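Local coordinates for flagellar regulatory protein C (Vibrio cholerae, PDB 4QHS), which probably hydrolyses ATP through its heptameric AAA+ domain to activate sigma-54-dependent transcription of flagellar genes in Vibrio cholerae, at residues L25-L30 with T184-C189; A71-A76 with L115-E120. All blocks are in the same frame, centred on the assembly; numbering follows the deposited sequence.

Contact 1: residues L25-L30 with T184-C189; sequences LKLLAL and TWPALC
Residues 25-30 of helix 23-35 lie beside the chain as it leaves strand 182-184, with Leu27 and Trp185 bringing the two backbones nearest, at 7.5 Å between their CA atoms. The contact is apolar and centres on the six-membered part of the Trp185 indole. Leu27, whose CB leaves the helix toward 184-189, brings CB and CG obliquely against the CE3–CZ3 bond: CG is 3.6 Å from Trp185 CE3, and CB equally close to CZ3. Beyond it, Leu27 CD2 lies 3.8 Å from the backbone O of Thr184 and just reaches the CD carbon of Pro186. Strand 182-184 is, within this chain, an outermost strand of the parallel five-stranded sheet, in the 2-3-4-1-5 order of AAA+ ATPases, and 184-189 leads from it toward the lid. Leu28, one residue on from Leu27, extends a single methyl, CD2, to the ring edge, 4.0 Å from Trp185 CH2 and near the indole plane. With CG anti to the backbone N (chi1 -163°), Trp185 swings its indole back to the helix, and the CD of Pro186 sits 3.9 Å above one face of it, toward the rim. The indole is also held from the P-loop side: NE1 makes a weak hydrogen bond to the carbonyl of Ser49, and Met54 of helix 51-61 touches the ring, while Tyr57 of the same helix packs on Leu28.

Contact 2: residues A71-A76 with L115-E120; sequences AINCAA and LDEISE
Ile72 and Asn73 pair in parallel with Leu115 and Asp116, and two backbone hydrogen bonds join the strand ends. Asp116 N donates to Ile72 O at 3.0 Å, and Asp116 O accepts from Cys74 N, also at 3.0 Å, so the peptide groups of Asp116 are engaged on both sides of its CA. The Cys74 side chain points toward 115-120, its CB 3.2 Å from Glu117 O. At the end of strand 69-73, Asn73 begins an Asx turn: its OD1 accepts from Ala75 N at 2.9 Å, while Asn73 O receives Ala76 N in a type I turn; Ala75 O accepts from Arg171 of a neighbouring subunit. A chi1 of -168° carries the Asn73 amide away from its own N and alongside Glu117, OD1 being 3.8 Å from Glu117 CB. On the other face of the sheet, Ile72 CG2 meets Leu115 CD2 at 3.8 Å. Ser119 OG donates to Glu120 OE2 at 3.0 Å, from above the carboxylate plane. Further partners come from the next strand and the P-loop: Asp116 OD1 and Glu117 N both bond to Thr156 OG1, and Glu117 OE1 bonds weakly to Ser47 OG. Asp116 and Glu117 form the DE of the Walker B motif, which in AAA+ ATPases serves magnesium binding and ATP hydrolysis. Thr156 probably orients the Asp116 carboxylate and holds the Glu117 backbone, while the Glu117 carboxylate is steered more weakly, by Ser47.

How the contacts relate
The two contacts have centres 21 Å apart, and their nearest atoms are about 10 Å from each other, so they do not touch. Contact 2 falls wholly between the two segments of contact 1 along the chain, in the order 25-30, 71-76, 115-120, 184-189. Both involve the same parallel sheet, at opposite margins: strand 69-73 is outermost on one side, beside 112-116, and strand 182-184 on the other. Between them run strands 152-157 and 41-44, the latter leading to the P-loop. Contact 1 thus lies where the ATPase core passes into the lid, and contact 2 at the Walker B end; segment 25-30 also reaches a neighbouring subunit, through Leu30, as does 71-76.

Contact 1: residues L25-L30 with T184-C189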
loop_
_atom_site.group_PDB
_atom_site.type_symbol
_atom_site.label_atom_id
_atom_site.label_comp_id
_atom_site.label_asym_id
_atom_site.label_seq_id
_atom_site.Cartn_x
_atom_site.Cartn_y
_atom_site.Cartn_z
ATOM N N LEU A 25 35.898 -36.864 -19.464
ATOM C CA LEU A 25 37.239 -37.193 -18.994
ATOM C C LEU A 25 38.178 -35.983 -19.056
ATOM O O LEU A 25 39.039 -35.813 -18.196
ATOM C CB LEU A 25 37.806 -38.356 -19.809
ATOM C CG LEU A 25 37.241 -39.746 -19.511
ATOM C CD1 LEU A 25 37.525 -40.665 -20.686
ATOM C CD2 LEU A 25 37.864 -40.305 -18.245
ATOM N N LYS A 26 37.976 -35.147 -20.051
ATOM C CA LYS A 26 38.683 -33.902 -20.179
ATOM C C LYS A 26 38.349 -32.960 -19.035
ATOM O O LYS A 26 39.199 -32.295 -18.516
ATOM C CB LYS A 26 38.284 -33.253 -21.480
ATOM C CG LYS A 26 39.322 -33.275 -22.544
ATOM C CD LYS A 26 39.183 -34.468 -23.444
ATOM C CE LYS A 26 39.279 -34.070 -24.883
ATOM N NZ LYS A 26 39.537 -32.630 -25.001
ATOM N N LEU A 27 37.099 -32.938 -18.643
ATOM C CA LEU A 27 36.675 -32.140 -17.536
ATOM C C LEU A 27 37.385 -32.562 -16.298
ATOM O O LEU A 27 37.905 -31.743 -15.590
ATOM C CB LEU A 27 35.201 -32.349 -17.302
ATOM C CG LEU A 27 34.219 -31.265 -17.620
ATOM C CD1 LEU A 27 34.773 -29.950 -17.255
ATOM C CD2 LEU A 27 33.938 -31.317 -19.055
ATOM N N LEU A 28 37.379 -33.853 -16.025
ATOM C CA LEU A 28 38.009 -34.380 -14.819
ATOM C C LEU A 28 39.507 -34.073 -14.756
ATOM O O LEU A 28 40.032 -33.801 -13.678
ATOM C CB LEU A 28 37.790 -35.891 -14.695
ATOM C CG LEU A 28 36.515 -36.348 -13.972
ATOM C CD1 LEU A 28 36.055 -35.320 -12.939
ATOM C CD2 LEU A 28 35.398 -36.649 -14.949
ATOM N N ALA A 29 40.193 -34.112 -15.897
ATOM C CA ALA A 29 41.600 -33.708 -15.947
ATOM C C ALA A 29 41.773 -32.224 -15.615
ATOM O O ALA A 29 42.763 -31.835 -14.997
ATOM C CB ALA A 29 42.185 -34.005 -17.296
ATOM N N LEU A 30 40.822 -31.389 -16.027
ATOM C CA LEU A 30 40.872 -29.972 -15.636
ATOM C C LEU A 30 40.645 -29.872 -14.129
ATOM O O LEU A 30 41.354 -29.161 -13.402
ATOM C CB LEU A 30 39.834 -29.141 -16.391
ATOM C CG LEU A 30 40.252 -28.324 -17.623
ATOM C CD1 LEU A 30 41.702 -28.483 -17.920
ATOM C CD2 LEU A 30 39.437 -28.690 -18.843
ATOM N N THR A 184 32.385 -26.349 -17.244
ATOM C CA THR A 184 31.053 -26.527 -17.718
ATOM C C THR A 184 30.737 -27.995 -17.957
ATOM O O THR A 184 31.211 -28.609 -18.870
ATOM C CB THR A 184 30.797 -25.694 -18.958
ATOM O OG1 THR A 184 30.983 -24.319 -18.656
ATOM C CG2 THR A 184 29.403 -25.895 -19.417
ATOM N N TRP A 185 29.904 -28.529 -17.096
ATOM C CA TRP A 185 29.513 -29.908 -17.104
ATOM C C TRP A 185 28.304 -30.106 -18.002
ATOM O O TRP A 185 27.193 -29.895 -17.584
ATOM C CB TRP A 185 29.159 -30.271 -15.684
ATOM C CG TRP A 185 29.121 -31.649 -15.431
ATOM C CD1 TRP A 185 28.027 -32.393 -15.241
ATOM C CD2 TRP A 185 30.225 -32.520 -15.330
ATOM N NE1 TRP A 185 28.367 -33.687 -15.029
ATOM C CE2 TRP A 185 29.724 -33.794 -15.090
ATOM C CE3 TRP A 185 31.596 -32.353 -15.437
ATOM C CZ2 TRP A 185 30.537 -34.887 -14.935
ATOM C CZ3 TRP A 185 32.394 -33.434 -15.290
ATOM C CH2 TRP A 185 31.872 -34.682 -15.038
ATOM N N PRO A 186 28.521 -30.514 -19.238
ATOM C CA PRO A 186 27.476 -30.546 -20.254
ATOM C C PRO A 186 26.265 -31.421 -19.956
ATOM O O PRO A 186 26.265 -32.264 -19.100
ATOM C CB PRO A 186 28.213 -31.110 -21.446
ATOM C CG PRO A 186 29.181 -32.036 -20.853
ATOM C CD PRO A 186 29.488 -31.591 -19.464
ATOM N N ALA A 187 25.210 -31.185 -20.700
ATOM C CA ALA A 187 23.996 -31.926 -20.520
ATOM C C ALA A 187 24.175 -33.325 -21.053
ATOM O O ALA A 187 25.005 -33.550 -21.894
ATOM C CB ALA A 187 22.886 -31.247 -21.210
ATOM N N LEU A 188 23.396 -34.256 -20.539
ATOM C CA LEU A 188 23.514 -35.655 -20.877
ATOM C C LEU A 188 23.536 -35.963 -22.363
ATOM O O LEU A 188 24.272 -36.798 -22.803
ATOM C CB LEU A 188 22.387 -36.421 -20.227
ATOM C CG LEU A 188 22.738 -37.758 -19.631
ATOM C CD1 LEU A 188 24.147 -37.698 -19.238
ATOM C CD2 LEU A 188 21.870 -38.057 -18.455
ATOM N N CYS A 189 22.706 -35.301 -23.135
ATOM C CA CYS A 189 22.617 -35.601 -24.538
ATOM C C CYS A 189 23.861 -35.172 -25.262
ATOM O O CYS A 189 24.042 -35.461 -26.425
ATOM C CB CYS A 189 21.418 -34.912 -25.152
ATOM S SG CYS A 189 21.573 -33.169 -25.301
#

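Contact 2: residues A71-A76 with L115-E120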
loop_
_atom_site.group_PDB
_atom_site.type_symbol
_atom_site.label_atom_id
_atom_site.label_comp_id
_atom_site.label_asym_id
_atom_site.label_seq_id
_atom_site.Cartn_x
_atom_site.Cartn_y
_atom_site.Cartn_z
ATOM N N ALA A 71 28.221 -28.715 2.289
ATOM C CA ALA A 71 27.424 -28.345 1.125
ATOM C C ALA A 71 26.110 -27.664 1.536
ATOM O O ALA A 71 25.391 -28.167 2.396
ATOM C CB ALA A 71 27.140 -29.589 0.263
ATOM N N ILE A 72 25.806 -26.524 0.925
ATOM C CA ILE A 72 24.497 -25.886 1.095
ATOM C C ILE A 72 23.866 -25.578 -0.270
ATOM O O ILE A 72 24.550 -25.171 -1.210
ATOM C CB ILE A 72 24.598 -24.596 1.948
ATOM C CG1 ILE A 72 23.266 -23.851 1.956
ATOM C CG2 ILE A 72 25.700 -23.690 1.429
ATOM C CD1 ILE A 72 23.137 -22.833 3.083
ATOM N N ASN A 73 22.563 -25.808 -0.391
ATOM C CA ASN A 73 21.874 -25.474 -1.627
ATOM C C ASN A 73 21.105 -24.174 -1.478
ATOM O O ASN A 73 19.992 -24.139 -0.938
ATOM C CB ASN A 73 20.925 -26.590 -2.063
ATOM C CG ASN A 73 20.428 -26.398 -3.493
ATOM O OD1 ASN A 73 20.180 -25.274 -3.945
ATOM N ND2 ASN A 73 20.299 -27.496 -4.216
ATOM N N CYS A 74 21.718 -23.118 -1.992
ATOM C CA CYS A 74 21.175 -21.770 -1.950
ATOM C C CYS A 74 19.777 -21.620 -2.547
ATOM O O CYS A 74 19.126 -20.616 -2.330
ATOM C CB CYS A 74 22.141 -20.825 -2.672
ATOM S SG CYS A 74 23.860 -20.993 -2.110
ATOM N N ALA A 75 19.320 -22.610 -3.302
ATOM C CA ALA A 75 18.011 -22.545 -3.912
ATOM C C ALA A 75 17.019 -23.415 -3.161
ATOM O O ALA A 75 15.936 -23.683 -3.665
ATOM C CB ALA A 75 18.083 -22.983 -5.389
ATOM N N ALA A 76 17.379 -23.886 -1.973
ATOM C CA ALA A 76 16.509 -24.848 -1.313
ATOM C C ALA A 76 16.354 -24.621 0.182
ATOM O O ALA A 76 15.732 -25.429 0.865
ATOM C CB ALA A 76 17.000 -26.271 -1.578
ATOM N N LEU A 115 28.872 -24.116 -2.508
ATOM C CA LEU A 115 27.721 -23.267 -2.579
ATOM C C LEU A 115 26.950 -23.567 -3.832
ATOM O O LEU A 115 27.221 -23.029 -4.861
ATOM C CB LEU A 115 28.132 -21.820 -2.552
ATOM C CG LEU A 115 29.041 -21.426 -1.423
ATOM C CD1 LEU A 115 29.599 -20.134 -1.759
ATOM C CD2 LEU A 115 28.293 -21.339 -0.163
ATOM N N ASP A 116 25.987 -24.454 -3.711
ATOM C CA ASP A 116 25.230 -24.962 -4.812
ATOM C C ASP A 116 24.192 -23.960 -5.220
ATOM O O ASP A 116 23.534 -23.399 -4.403
ATOM C CB ASP A 116 24.551 -26.236 -4.384
ATOM C CG ASP A 116 24.715 -27.334 -5.351
ATOM O OD1 ASP A 116 24.857 -27.089 -6.540
ATOM O OD2 ASP A 116 24.665 -28.476 -4.919
ATOM N N GLU A 117 24.080 -23.731 -6.507
ATOM C CA GLU A 117 23.094 -22.826 -7.049
ATOM C C GLU A 117 23.206 -21.411 -6.487
ATOM O O GLU A 117 22.300 -20.897 -5.901
ATOM C CB GLU A 117 21.707 -23.403 -6.837
ATOM C CG GLU A 117 21.414 -24.620 -7.659
ATOM C CD GLU A 117 21.661 -24.377 -9.118
ATOM O OE1 GLU A 117 22.332 -25.189 -9.762
ATOM O OE2 GLU A 117 21.202 -23.347 -9.623
ATOM N N ILE A 118 24.342 -20.792 -6.702
ATOM C CA ILE A 118 24.665 -19.549 -6.093
ATOM C C ILE A 118 23.994 -18.382 -6.760
ATOM O O ILE A 118 23.910 -17.334 -6.200
ATOM C CB ILE A 118 26.152 -19.329 -6.124
ATOM C CG1 ILE A 118 26.577 -18.344 -5.051
ATOM C CG2 ILE A 118 26.556 -18.822 -7.427
ATOM C CD1 ILE A 118 27.992 -18.414 -4.738
ATOM N N SER A 119 23.508 -18.558 -7.958
ATOM C CA SER A 119 22.873 -17.457 -8.623
ATOM C C SER A 119 21.607 -17.020 -7.928
ATOM O O SER A 119 20.982 -16.113 -8.353
ATOM C CB SER A 119 22.588 -17.807 -10.070
ATOM O OG SER A 119 21.605 -18.785 -10.164
ATOM N N GLU A 120 21.241 -17.670 -6.845
ATOM C CA GLU A 120 19.974 -17.366 -6.197
ATOM C C GLU A 120 20.169 -16.484 -4.973
ATOM O O GLU A 120 19.213 -16.121 -4.297
ATOM C CB GLU A 120 19.240 -18.658 -5.832
ATOM C CG GLU A 120 18.900 -19.530 -7.046
ATOM C CD GLU A 120 18.347 -18.733 -8.240
ATOM O OE1 GLU A 120 17.521 -17.816 -8.037
ATOM O OE2 GLU A 120 18.740 -19.027 -9.392
#